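Local coordinates for protein probable molybdenum cofactor guanylyltransferase (Aquifex aeolicus, PDB 2E8B) that probably transfers a GMP moiety from GTP to Mo-molybdopterin, forming the Mo-molybdopterin guanine dinucleotide cofactor with release of diphosphate, at residues A[52-57]-A[113-118]; A[60-65]-A[84-89]; A[132-137]-A[162-167]. All blocks are in the same frame, centred on the assembly; numbering follows the deposited sequence.

Contact 1 of 3, residues A[52-57]-A[113-118]; sequences SVFKEV and ETVLYV
Val53 and Phe54 meet Val115 and Leu116 through methyl groups and the Phe54 ring, a wholly apolar meeting of the loop leading into strand 56-61 with a helix. The tight part centres on Val115 CG1, which lies 3.6 Å from Phe54 CZ and comes at the ring obliquely. Val53 CG1 covers one face of that same ring, over its centre, and also reaches Leu116 CD2 at 3.7 Å. Because CG1 of Val53 stands anti to the backbone N (chi1 172°), this one methyl can serve the ring, Val115 CG1 at 4.1 Å and the leucine together; CG2 adds a contact of 4.0 Å to Leu116 CD2. Segment 52-57 belongs to the β-α-β crossover 16-22, 32-51, 56-61 of the Rossmann-like GT-A domain, at the passage from the helix to the second strand. Phe54 also meets Phe101 of strand 99-104, which flanks strand 16-22 on the side away from 56-61, with ring planes at about 35°. Away from this buried cluster the contact loosens: the exposed side chains of Glu113, on the helix, and Lys55, on the loop, take no part in it.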
ATOM      1  N   SER A  52      -7.160 -10.147   7.082  1.00 17.99           N
ATOM      2  CA  SER A  52      -7.374 -10.483   8.488  1.00 18.90           C
ATOM      3  C   SER A  52      -7.734  -9.237   9.290  1.00 19.93           C
ATOM      4  O   SER A  52      -8.206  -9.332  10.422  1.00 22.89           O
ATOM      5  CB  SER A  52      -6.129 -11.150   9.093  1.00 17.12           C
ATOM      6  OG  SER A  52      -5.060 -10.239   9.309  1.00 16.78           O
ATOM      7  N   VAL A  53      -7.531  -8.075   8.684  1.00 19.03           N
ATOM      8  CA  VAL A  53      -7.821  -6.802   9.336  1.00 18.35           C
ATOM      9  C   VAL A  53      -8.985  -6.011   8.728  1.00 18.50           C
ATOM     10  O   VAL A  53      -9.741  -5.358   9.454  1.00 19.72           O
ATOM     11  CB  VAL A  53      -6.567  -5.890   9.330  1.00 17.16           C
ATOM     12  CG1 VAL A  53      -6.921  -4.495   9.835  1.00 18.40           C
ATOM     13  CG2 VAL A  53      -5.478  -6.503  10.194  1.00 18.96           C
ATOM     14  N   PHE A  54      -9.138  -6.070   7.408  1.00 17.00           N
ATOM     15  CA  PHE A  54     -10.182  -5.302   6.729  1.00 19.69           C
ATOM     16  C   PHE A  54     -11.329  -6.095   6.112  1.00 20.81           C
ATOM     17  O   PHE A  54     -11.149  -7.226   5.660  1.00 21.18           O
ATOM     18  CB  PHE A  54      -9.533  -4.442   5.647  1.00 17.92           C
ATOM     19  CG  PHE A  54      -8.429  -3.558   6.159  1.00 17.13           C
ATOM     20  CD1 PHE A  54      -8.722  -2.377   6.833  1.00 18.01           C
ATOM     21  CD2 PHE A  54      -7.095  -3.921   5.986  1.00 14.22           C
ATOM     22  CE1 PHE A  54      -7.700  -1.563   7.328  1.00 18.69           C
ATOM     23  CE2 PHE A  54      -6.067  -3.120   6.474  1.00 16.50           C
ATOM     24  CZ  PHE A  54      -6.371  -1.935   7.149  1.00 17.09           C
ATOM     25  N   LYS A  55     -12.505  -5.474   6.077  1.00 22.77           N
ATOM     26  CA  LYS A  55     -13.701  -6.089   5.509  1.00 23.83           C
ATOM     27  C   LYS A  55     -13.529  -6.269   4.004  1.00 23.50           C
ATOM     28  O   LYS A  55     -13.982  -7.260   3.430  1.00 23.45           O
ATOM     29  CB  LYS A  55     -14.924  -5.210   5.788  1.00 25.68           C
ATOM     30  CG  LYS A  55     -15.098  -4.865   7.260  1.00 29.44           C
ATOM     31  CD  LYS A  55     -16.256  -3.900   7.510  1.00 32.47           C
ATOM     32  CE  LYS A  55     -17.601  -4.545   7.223  1.00 34.93           C
ATOM     33  NZ  LYS A  55     -18.733  -3.689   7.681  1.00 34.35           N
ATOM     34  N   GLU A  56     -12.874  -5.305   3.368  1.00 21.95           N
ATOM     35  CA  GLU A  56     -12.643  -5.369   1.931  1.00 23.11           C
ATOM     36  C   GLU A  56     -11.191  -5.058   1.591  1.00 21.43           C
ATOM     37  O   GLU A  56     -10.608  -4.109   2.116  1.00 20.42           O
ATOM     38  CB  GLU A  56     -13.564  -4.391   1.202  1.00 26.70           C
ATOM     39  CG  GLU A  56     -15.040  -4.622   1.491  1.00 31.42           C
ATOM     40  CD  GLU A  56     -15.946  -3.816   0.586  1.00 35.39           C
ATOM     41  OE1 GLU A  56     -15.769  -2.581   0.509  1.00 36.75           O
ATOM     42  OE2 GLU A  56     -16.842  -4.420  -0.044  1.00 38.45           O
ATOM     43  N   VAL A  57     -10.615  -5.877   0.718  1.00 18.27           N
ATOM     44  CA  VAL A  57      -9.233  -5.708   0.284  1.00 18.66           C
ATOM     45  C   VAL A  57      -9.176  -5.821  -1.232  1.00 18.89           C
ATOM     46  O   VAL A  57      -9.699  -6.770  -1.809  1.00 18.63           O
ATOM     47  CB  VAL A  57      -8.316  -6.793   0.885  1.00 18.62           C
ATOM     48  CG1 VAL A  57      -6.878  -6.552   0.463  1.00 16.96           C
ATOM     49  CG2 VAL A  57      -8.429  -6.790   2.397  1.00 18.79           C
ATOM     50  N   GLU A 113      -0.308  -6.831  13.285  1.00 14.36           N
ATOM     51  CA  GLU A 113      -0.088  -5.888  14.382  1.00 14.48           C
ATOM     52  C   GLU A 113       0.466  -4.553  13.900  1.00 14.19           C
ATOM     53  O   GLU A 113       0.159  -3.505  14.466  1.00 14.02           O
ATOM     54  CB  GLU A 113       0.855  -6.477  15.435  1.00 16.26           C
ATOM     55  CG  GLU A 113       0.296  -7.691  16.155  1.00 19.53           C
ATOM     56  CD  GLU A 113       0.802  -8.998  15.576  1.00 23.59           C
ATOM     57  OE1 GLU A 113       0.721  -9.179  14.345  1.00 18.96           O
ATOM     58  OE2 GLU A 113       1.280  -9.848  16.359  1.00 28.93           O
ATOM     59  N   THR A 114       1.281  -4.590  12.853  1.00 13.29           N
ATOM     60  CA  THR A 114       1.855  -3.363  12.320  1.00 13.37           C
ATOM     61  C   THR A 114       0.746  -2.528  11.698  1.00 14.25           C
ATOM     62  O   THR A 114       0.683  -1.311  11.895  1.00 13.88           O
ATOM     63  CB  THR A 114       2.925  -3.677  11.272  1.00 15.18           C
ATOM     64  OG1 THR A 114       3.953  -4.465  11.882  1.00 15.47           O
ATOM     65  CG2 THR A 114       3.525  -2.395  10.717  1.00 13.36           C
ATOM     66  N   VAL A 115      -0.144  -3.185  10.963  1.00 12.44           N
ATOM     67  CA  VAL A 115      -1.256  -2.492  10.337  1.00 14.27           C
ATOM     68  C   VAL A 115      -2.165  -1.902  11.412  1.00 12.97           C
ATOM     69  O   VAL A 115      -2.584  -0.745  11.323  1.00 12.24           O
ATOM     70  CB  VAL A 115      -2.075  -3.449   9.459  1.00 15.48           C
ATOM     71  CG1 VAL A 115      -3.306  -2.740   8.916  1.00 16.18           C
ATOM     72  CG2 VAL A 115      -1.210  -3.959   8.321  1.00 18.68           C
ATOM     73  N   LEU A 116      -2.455  -2.698  12.436  1.00 12.47           N
ATOM     74  CA  LEU A 116      -3.325  -2.255  13.515  1.00 11.71           C
ATOM     75  C   LEU A 116      -2.739  -1.086  14.306  1.00 12.22           C
ATOM     76  O   LEU A 116      -3.476  -0.201  14.736  1.00 12.05           O
ATOM     77  CB  LEU A 116      -3.636  -3.426  14.447  1.00 12.24           C
ATOM     78  CG  LEU A 116      -4.458  -4.541  13.795  1.00 12.04           C
ATOM     79  CD1 LEU A 116      -4.658  -5.648  14.800  1.00 12.09           C
ATOM     80  CD2 LEU A 116      -5.803  -4.004  13.311  1.00 15.95           C
ATOM     81  N   TYR A 117      -1.421  -1.070  14.495  1.00 12.29           N
ATOM     82  CA  TYR A 117      -0.800   0.028  15.234  1.00 12.53           C
ATOM     83  C   TYR A 117      -0.961   1.316  14.438  1.00 12.88           C
ATOM     84  O   TYR A 117      -1.206   2.385  15.009  1.00 12.94           O
ATOM     85  CB  TYR A 117       0.691  -0.230  15.485  1.00 11.61           C
ATOM     86  CG  TYR A 117       1.318   0.777  16.431  1.00 11.82           C
ATOM     87  CD1 TYR A 117       1.031   0.753  17.795  1.00 13.10           C
ATOM     88  CD2 TYR A 117       2.188   1.761  15.958  1.00 14.04           C
ATOM     89  CE1 TYR A 117       1.594   1.685  18.668  1.00 14.74           C
ATOM     90  CE2 TYR A 117       2.757   2.700  16.823  1.00 14.61           C
ATOM     91  CZ  TYR A 117       2.452   2.653  18.174  1.00 15.78           C
ATOM     92  OH  TYR A 117       2.985   3.584  19.033  1.00 17.41           O
ATOM     93  N   VAL A 118      -0.836   1.217  13.117  1.00 12.82           N
ATOM     94  CA  VAL A 118      -0.995   2.398  12.280  1.00 12.65           C
ATOM     95  C   VAL A 118      -2.439   2.877  12.361  1.00 12.51           C
ATOM     96  O   VAL A 118      -2.690   4.069  12.525  1.00 12.67           O
ATOM     97  CB  VAL A 118      -0.604   2.119  10.813  1.00 10.98           C
ATOM     98  CG1 VAL A 118      -0.944   3.331   9.939  1.00 13.39           C
ATOM     99  CG2 VAL A 118       0.886   1.850  10.735  1.00 13.49           C
TER

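Contact 2 of 3, residues A[60-65]-A[84-89]; sequences VAKDRE and SIIGLY
At the C-terminal end of strand 56-61, in the parallel part of the GT-A sheet, Val60 meets Gly87 of helix 84-94. The valine turns CB toward the helix and, with CG1 anti to the backbone N (chi1 174°), places that methyl 4.0 Å from Gly87 O and 4.2 Å from Gly87 CA. It therefore rests on helix backbone, and the Val60 and Gly87 CA atoms are only 6.5 Å apart. Two residues on, Lys62 supplies a looser touch, its NZ lying 4.5 Å from Ile86 CG2. The ammonium group is held elsewhere: it forms a salt bridge with Asp77 OD2 and hydrogen bonds to the carbonyl oxygens of Phe79 and Glu81. Asp77 is predicted to bind GTP, so the position of Lys62 is consistent with a second-shell residue that fixes the carboxylate. Ile86 leans on Asp77 and Phe79 as well. Val60 also packs on Tyr18 and Leu20 of strand 16-22, Ala61 pairs through its backbone with Val75 and Asp77, along the line of strand 74-76, and the far side of helix 84-94 lies against helices 146-154 and 160-167.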
ATOM      1  N   VAL A  60      -4.333  -3.517  -6.471  1.00 13.37           N
ATOM      2  CA  VAL A  60      -4.207  -2.520  -7.520  1.00 14.21           C
ATOM      3  C   VAL A  60      -3.113  -3.019  -8.457  1.00 14.14           C
ATOM      4  O   VAL A  60      -1.962  -3.175  -8.048  1.00 14.52           O
ATOM      5  CB  VAL A  60      -3.805  -1.146  -6.953  1.00 13.37           C
ATOM      6  CG1 VAL A  60      -3.546  -0.172  -8.097  1.00 15.17           C
ATOM      7  CG2 VAL A  60      -4.902  -0.614  -6.037  1.00 13.14           C
ATOM      8  N   ALA A  61      -3.475  -3.288  -9.708  1.00 13.95           N
ATOM      9  CA  ALA A  61      -2.506  -3.783 -10.679  1.00 14.91           C
ATOM     10  C   ALA A  61      -2.868  -3.360 -12.097  1.00 15.96           C
ATOM     11  O   ALA A  61      -4.015  -3.012 -12.372  1.00 16.88           O
ATOM     12  CB  ALA A  61      -2.425  -5.298 -10.599  1.00 16.19           C
ATOM     13  N   LYS A  62      -1.885  -3.396 -12.993  1.00 16.35           N
ATOM     14  CA  LYS A  62      -2.104  -3.019 -14.394  1.00 17.28           C
ATOM     15  C   LYS A  62      -2.611  -4.195 -15.228  1.00 18.38           C
ATOM     16  O   LYS A  62      -3.107  -4.012 -16.344  1.00 18.59           O
ATOM     17  CB  LYS A  62      -0.803  -2.491 -15.021  1.00 15.43           C
ATOM     18  CG  LYS A  62      -0.224  -1.241 -14.369  1.00 18.91           C
ATOM     19  CD  LYS A  62       0.946  -0.711 -15.174  1.00 16.96           C
ATOM     20  CE  LYS A  62       1.603   0.486 -14.498  1.00 17.80           C
ATOM     21  NZ  LYS A  62       0.677   1.652 -14.396  1.00 15.67           N
ATOM     22  N   ASP A  63      -2.484  -5.404 -14.686  1.00 19.06           N
ATOM     23  CA  ASP A  63      -2.912  -6.610 -15.392  1.00 22.16           C
ATOM     24  C   ASP A  63      -3.721  -7.512 -14.459  1.00 22.48           C
ATOM     25  O   ASP A  63      -3.182  -8.070 -13.502  1.00 21.05           O
ATOM     26  CB  ASP A  63      -1.684  -7.364 -15.908  1.00 23.45           C
ATOM     27  CG  ASP A  63      -2.037  -8.436 -16.919  1.00 25.97           C
ATOM     28  OD1 ASP A  63      -2.964  -9.224 -16.659  1.00 24.71           O
ATOM     29  OD2 ASP A  63      -1.375  -8.497 -17.975  1.00 29.19           O
ATOM     30  N   ARG A  64      -5.009  -7.660 -14.741  1.00 22.77           N
ATOM     31  CA  ARG A  64      -5.878  -8.481 -13.907  1.00 25.54           C
ATOM     32  C   ARG A  64      -5.533  -9.974 -13.915  1.00 26.53           C
ATOM     33  O   ARG A  64      -5.452 -10.599 -12.857  1.00 26.58           O
ATOM     34  CB  ARG A  64      -7.343  -8.280 -14.318  1.00 27.77           C
ATOM     35  CG  ARG A  64      -8.329  -9.093 -13.495  1.00 30.60           C
ATOM     36  CD  ARG A  64      -9.775  -8.663 -13.720  1.00 32.64           C
ATOM     37  NE  ARG A  64     -10.089  -7.388 -13.074  1.00 33.70           N
ATOM     38  CZ  ARG A  64     -10.304  -6.248 -13.725  1.00 34.62           C
ATOM     39  NH1 ARG A  64     -10.243  -6.213 -15.050  1.00 35.00           N
ATOM     40  NH2 ARG A  64     -10.589  -5.141 -13.051  1.00 34.41           N
ATOM     41  N   GLU A  65      -5.324 -10.551 -15.093  1.00 26.94           N
ATOM     42  CA  GLU A  65      -5.003 -11.977 -15.166  1.00 27.32           C
ATOM     43  C   GLU A  65      -3.678 -12.326 -14.494  1.00 26.31           C
ATOM     44  O   GLU A  65      -3.486 -13.449 -14.027  1.00 25.83           O
ATOM     45  CB  GLU A  65      -4.990 -12.447 -16.624  1.00 30.19           C
ATOM     46  CG  GLU A  65      -6.378 -12.703 -17.185  1.00 34.80           C
ATOM     47  CD  GLU A  65      -7.130 -13.762 -16.395  1.00 37.19           C
ATOM     48  OE1 GLU A  65      -6.611 -14.891 -16.274  1.00 39.27           O
ATOM     49  OE2 GLU A  65      -8.238 -13.465 -15.898  1.00 39.29           O
ATOM     50  N   SER A  84       4.537   4.614  -8.185  1.00 14.30           N
ATOM     51  CA  SER A  84       3.765   4.397  -6.968  1.00 13.25           C
ATOM     52  C   SER A  84       2.639   5.406  -6.801  1.00 13.41           C
ATOM     53  O   SER A  84       1.556   5.061  -6.324  1.00 12.55           O
ATOM     54  CB  SER A  84       4.686   4.443  -5.749  1.00 14.04           C
ATOM     55  OG  SER A  84       5.627   3.388  -5.809  1.00 13.55           O
ATOM     56  N   ILE A  85       2.886   6.650  -7.202  1.00 12.41           N
ATOM     57  CA  ILE A  85       1.869   7.685  -7.058  1.00 12.65           C
ATOM     58  C   ILE A  85       0.650   7.378  -7.922  1.00 13.87           C
ATOM     59  O   ILE A  85      -0.467   7.772  -7.593  1.00 13.02           O
ATOM     60  CB  ILE A  85       2.438   9.093  -7.396  1.00 12.80           C
ATOM     61  CG1 ILE A  85       1.454  10.172  -6.935  1.00 14.09           C
ATOM     62  CG2 ILE A  85       2.699   9.216  -8.882  1.00 13.36           C
ATOM     63  CD1 ILE A  85       1.983  11.594  -7.067  1.00 14.94           C
ATOM     64  N   ILE A  86       0.862   6.658  -9.021  1.00 14.67           N
ATOM     65  CA  ILE A  86      -0.241   6.288  -9.905  1.00 16.19           C
ATOM     66  C   ILE A  86      -1.069   5.172  -9.266  1.00 16.34           C
ATOM     67  O   ILE A  86      -2.285   5.109  -9.445  1.00 16.64           O
ATOM     68  CB  ILE A  86       0.287   5.850 -11.288  1.00 16.11           C
ATOM     69  CG1 ILE A  86       0.837   7.085 -12.018  1.00 16.06           C
ATOM     70  CG2 ILE A  86      -0.824   5.178 -12.091  1.00 17.31           C
ATOM     71  CD1 ILE A  86       1.391   6.814 -13.403  1.00 18.01           C
ATOM     72  N   GLY A  87      -0.413   4.300  -8.506  1.00 15.69           N
ATOM     73  CA  GLY A  87      -1.144   3.238  -7.833  1.00 15.96           C
ATOM     74  C   GLY A  87      -1.986   3.857  -6.725  1.00 15.31           C
ATOM     75  O   GLY A  87      -3.114   3.425  -6.457  1.00 14.89           O
ATOM     76  N   LEU A  88      -1.428   4.877  -6.079  1.00 15.56           N
ATOM     77  CA  LEU A  88      -2.109   5.589  -5.005  1.00 15.27           C
ATOM     78  C   LEU A  88      -3.333   6.296  -5.571  1.00 13.74           C
ATOM     79  O   LEU A  88      -4.415   6.241  -4.999  1.00 14.56           O
ATOM     80  CB  LEU A  88      -1.158   6.609  -4.373  1.00 17.90           C
ATOM     81  CG  LEU A  88      -1.660   7.401  -3.164  1.00 19.06           C
ATOM     82  CD1 LEU A  88      -2.000   6.439  -2.037  1.00 21.26           C
ATOM     83  CD2 LEU A  88      -0.590   8.386  -2.708  1.00 21.59           C
ATOM     84  N   TYR A  89      -3.154   6.961  -6.709  1.00 15.12           N
ATOM     85  CA  TYR A  89      -4.248   7.663  -7.366  1.00 14.23           C
ATOM     86  C   TYR A  89      -5.366   6.669  -7.682  1.00 15.49           C
ATOM     87  O   TYR A  89      -6.539   6.922  -7.407  1.00 17.47           O
ATOM     88  CB  TYR A  89      -3.743   8.307  -8.661  1.00 16.25           C
ATOM     89  CG  TYR A  89      -4.836   8.755  -9.606  1.00 16.43           C
ATOM     90  CD1 TYR A  89      -5.587   9.899  -9.346  1.00 19.81           C
ATOM     91  CD2 TYR A  89      -5.134   8.017 -10.753  1.00 20.27           C
ATOM     92  CE1 TYR A  89      -6.608  10.298 -10.203  1.00 22.40           C
ATOM     93  CE2 TYR A  89      -6.159   8.406 -11.616  1.00 23.63           C
ATOM     94  CZ  TYR A  89      -6.887   9.546 -11.332  1.00 22.42           C
ATOM     95  OH  TYR A  89      -7.905   9.933 -12.171  1.00 28.29           O
TER

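Contact 3 of 3, residues A[132-137]-A[162-167]; sequences EKLHTL and ALLKDV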
ATOM      1  N   GLU A 132      13.429   3.684   9.960  1.00 24.24           N
ATOM      2  CA  GLU A 132      14.563   4.510   9.574  1.00 25.98           C
ATOM      3  C   GLU A 132      14.131   5.188   8.282  1.00 25.35           C
ATOM      4  O   GLU A 132      14.578   6.283   7.952  1.00 26.41           O
ATOM      5  CB  GLU A 132      15.796   3.646   9.313  1.00 29.19           C
ATOM      6  CG  GLU A 132      16.395   3.035  10.562  1.00 34.46           C
ATOM      7  CD  GLU A 132      16.933   4.088  11.504  1.00 36.69           C
ATOM      8  OE1 GLU A 132      17.780   4.894  11.060  1.00 39.49           O
ATOM      9  OE2 GLU A 132      16.510   4.115  12.681  1.00 39.88           O
ATOM     10  N   LYS A 133      13.236   4.512   7.570  1.00 23.85           N
ATOM     11  CA  LYS A 133      12.701   4.986   6.301  1.00 21.22           C
ATOM     12  C   LYS A 133      11.235   5.389   6.424  1.00 18.43           C
ATOM     13  O   LYS A 133      10.513   4.878   7.278  1.00 16.75           O
ATOM     14  CB  LYS A 133      12.821   3.873   5.255  1.00 23.05           C
ATOM     15  CG  LYS A 133      11.969   4.077   4.010  1.00 24.84           C
ATOM     16  CD  LYS A 133      12.113   2.914   3.040  1.00 24.93           C
ATOM     17  CE  LYS A 133      11.235   3.120   1.820  1.00 26.61           C
ATOM     18  NZ  LYS A 133      11.502   2.104   0.769  1.00 28.31           N
ATOM     19  N   LEU A 134      10.803   6.313   5.570  1.00 17.77           N
ATOM     20  CA  LEU A 134       9.406   6.731   5.571  1.00 15.14           C
ATOM     21  C   LEU A 134       8.687   5.766   4.629  1.00 15.97           C
ATOM     22  O   LEU A 134       8.985   5.714   3.433  1.00 17.09           O
ATOM     23  CB  LEU A 134       9.264   8.160   5.047  1.00 16.54           C
ATOM     24  CG  LEU A 134       7.825   8.683   5.007  1.00 15.60           C
ATOM     25  CD1 LEU A 134       7.297   8.825   6.431  1.00 16.41           C
ATOM     26  CD2 LEU A 134       7.773  10.020   4.279  1.00 17.88           C
ATOM     27  N   HIS A 135       7.754   4.989   5.164  1.00 12.88           N
ATOM     28  CA  HIS A 135       7.031   4.044   4.336  1.00 13.58           C
ATOM     29  C   HIS A 135       5.773   4.655   3.758  1.00 14.13           C
ATOM     30  O   HIS A 135       4.682   4.504   4.300  1.00 14.56           O
ATOM     31  CB  HIS A 135       6.722   2.793   5.147  1.00 14.20           C
ATOM     32  CG  HIS A 135       7.953   2.126   5.667  1.00 15.28           C
ATOM     33  ND1 HIS A 135       8.521   2.447   6.881  1.00 18.22           N
ATOM     34  CD2 HIS A 135       8.788   1.236   5.085  1.00 14.92           C
ATOM     35  CE1 HIS A 135       9.654   1.785   7.022  1.00 17.08           C
ATOM     36  NE2 HIS A 135       9.840   1.045   5.944  1.00 16.62           N
ATOM     37  N   THR A 136       5.953   5.346   2.636  1.00 13.40           N
ATOM     38  CA  THR A 136       4.873   6.029   1.944  1.00 13.09           C
ATOM     39  C   THR A 136       3.731   5.122   1.534  1.00 10.98           C
ATOM     40  O   THR A 136       2.600   5.581   1.363  1.00 12.38           O
ATOM     41  CB  THR A 136       5.386   6.719   0.677  1.00 12.54           C
ATOM     42  OG1 THR A 136       5.973   5.740  -0.187  1.00 14.49           O
ATOM     43  CG2 THR A 136       6.419   7.774   1.024  1.00 13.46           C
ATOM     44  N   LEU A 137       4.020   3.835   1.379  1.00 10.65           N
ATOM     45  CA  LEU A 137       2.987   2.891   0.969  1.00 11.24           C
ATOM     46  C   LEU A 137       2.493   1.957   2.068  1.00 12.81           C
ATOM     47  O   LEU A 137       2.046   0.842   1.787  1.00 13.78           O
ATOM     48  CB  LEU A 137       3.464   2.081  -0.238  1.00 13.52           C
ATOM     49  CG  LEU A 137       3.913   2.941  -1.430  1.00 13.97           C
ATOM     50  CD1 LEU A 137       4.360   2.045  -2.586  1.00 18.36           C
ATOM     51  CD2 LEU A 137       2.769   3.842  -1.873  1.00 17.60           C
ATOM     52  N   ALA A 162       7.099  14.621  -2.363  1.00 12.89           N
ATOM     53  CA  ALA A 162       6.665  15.989  -2.640  1.00 14.02           C
ATOM     54  C   ALA A 162       5.175  16.121  -2.369  1.00 14.68           C
ATOM     55  O   ALA A 162       4.713  17.134  -1.843  1.00 16.61           O
ATOM     56  CB  ALA A 162       6.975  16.354  -4.092  1.00 13.25           C
ATOM     57  N   LEU A 163       4.421  15.094  -2.738  1.00 13.47           N
ATOM     58  CA  LEU A 163       2.982  15.094  -2.510  1.00 14.05           C
ATOM     59  C   LEU A 163       2.700  15.228  -1.017  1.00 13.63           C
ATOM     60  O   LEU A 163       1.897  16.064  -0.602  1.00 14.87           O
ATOM     61  CB  LEU A 163       2.357  13.794  -3.017  1.00 13.40           C
ATOM     62  CG  LEU A 163       0.903  13.543  -2.600  1.00 13.56           C
ATOM     63  CD1 LEU A 163      -0.033  14.526  -3.318  1.00 13.93           C
ATOM     64  CD2 LEU A 163       0.514  12.105  -2.943  1.00 16.45           C
ATOM     65  N   LEU A 164       3.370  14.401  -0.220  1.00 15.11           N
ATOM     66  CA  LEU A 164       3.170  14.408   1.220  1.00 12.82           C
ATOM     67  C   LEU A 164       3.582  15.721   1.881  1.00 12.94           C
ATOM     68  O   LEU A 164       2.927  16.170   2.817  1.00 14.04           O
ATOM     69  CB  LEU A 164       3.896  13.221   1.858  1.00 12.82           C
ATOM     70  CG  LEU A 164       3.282  11.853   1.523  1.00 13.51           C
ATOM     71  CD1 LEU A 164       4.058  10.768   2.251  1.00 15.26           C
ATOM     72  CD2 LEU A 164       1.822  11.810   1.934  1.00 15.32           C
ATOM     73  N   LYS A 165       4.658  16.341   1.404  1.00 14.13           N
ATOM     74  CA  LYS A 165       5.066  17.621   1.973  1.00 16.48           C
ATOM     75  C   LYS A 165       4.006  18.668   1.635  1.00 16.51           C
ATOM     76  O   LYS A 165       3.710  19.557   2.433  1.00 18.92           O
ATOM     77  CB  LYS A 165       6.420  18.058   1.410  1.00 16.23           C
ATOM     78  CG  LYS A 165       7.584  17.291   1.995  1.00 19.95           C
ATOM     79  CD  LYS A 165       8.905  17.909   1.584  1.00 22.33           C
ATOM     80  CE  LYS A 165      10.027  17.420   2.481  1.00 26.87           C
ATOM     81  NZ  LYS A 165      11.322  18.080   2.150  1.00 29.46           N
ATOM     82  N   ASP A 166       3.418  18.540   0.452  1.00 15.35           N
ATOM     83  CA  ASP A 166       2.396  19.474  -0.000  1.00 17.02           C
ATOM     84  C   ASP A 166       1.130  19.377   0.849  1.00 18.74           C
ATOM     85  O   ASP A 166       0.694  20.361   1.446  1.00 19.04           O
ATOM     86  CB  ASP A 166       2.059  19.187  -1.471  1.00 18.99           C
ATOM     87  CG  ASP A 166       1.134  20.224  -2.078  1.00 24.28           C
ATOM     88  OD1 ASP A 166       0.717  21.158  -1.361  1.00 24.85           O
ATOM     89  OD2 ASP A 166       0.825  20.099  -3.284  1.00 25.45           O
ATOM     90  N   VAL A 167       0.557  18.180   0.918  1.00 16.85           N
ATOM     91  CA  VAL A 167      -0.682  17.965   1.659  1.00 17.92           C
ATOM     92  C   VAL A 167      -0.526  17.824   3.168  1.00 17.66           C
ATOM     93  O   VAL A 167      -1.489  18.026   3.915  1.00 17.78           O
ATOM     94  CB  VAL A 167      -1.424  16.721   1.126  1.00 19.89           C
ATOM     95  CG1 VAL A 167      -1.662  16.865  -0.368  1.00 21.01           C
ATOM     96  CG2 VAL A 167      -0.616  15.466   1.413  1.00 19.31           C
TER
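Asp166 OD2, gripped by salt bridges to Arg152 NH1 and Lys148 NZ, ties helix 160-167 to helix 146-154, while from the same helix Leu164 reaches across to Leu134 and Thr136. The one helix thus makes a polar and an apolar contact. Both apolar touches fall on a single methyl: Leu164 CD1 is 4.0 Å from Thr136 CG2 and 4.3 Å from Leu134 CD2. Its chi2 of -178° sets CD1 anti to CA, carrying CD1 out to the two methyls it meets, and the backbones stay well apart, with the CA atoms of Thr136 and Leu164 8.6 Å from each other. The threonine and leucine side chains cross obliquely, the threonine offering its methyl. Between Leu134 and Thr136, His135 is the centre of an inverse gamma turn, closed by a weak bond from Thr136 N to Leu134 O of 3.2 Å. The chain turns a corner at Thr136 and Leu137, and the carbonyl oxygen of Thr136 accepts a hydrogen bond from Tyr141 OH. Leu134 lies on Val128 and Leu164 on Val126, both of strand 126-130, and Thr136 also packs against Ile160 and Trp161 at the start of helix 160-167.

How the contacts relate
Contacts 1 and 2 involve opposite ends of strand 56-61 and lie on opposite sides of the chain's centre, their own centres about 20 Å apart. Contact 1 is remote from the predicted substrate sites. Contact 2 borders them, through Lys62 and through Val60, whose side chain lies about 4 Å from the side chain of Leu20. Contact 3 stands further back, with the Thr136 side chain about 8 Å from that of Leu20 and about 9 Å from that of Asp106, predicted to bind magnesium. Contacts 2 and 3 join directly, Ser84 OG meeting Leu137 CD1 at 3.7 Å and Leu88 CD2 meeting Leu163 CD2 at 3.9 Å.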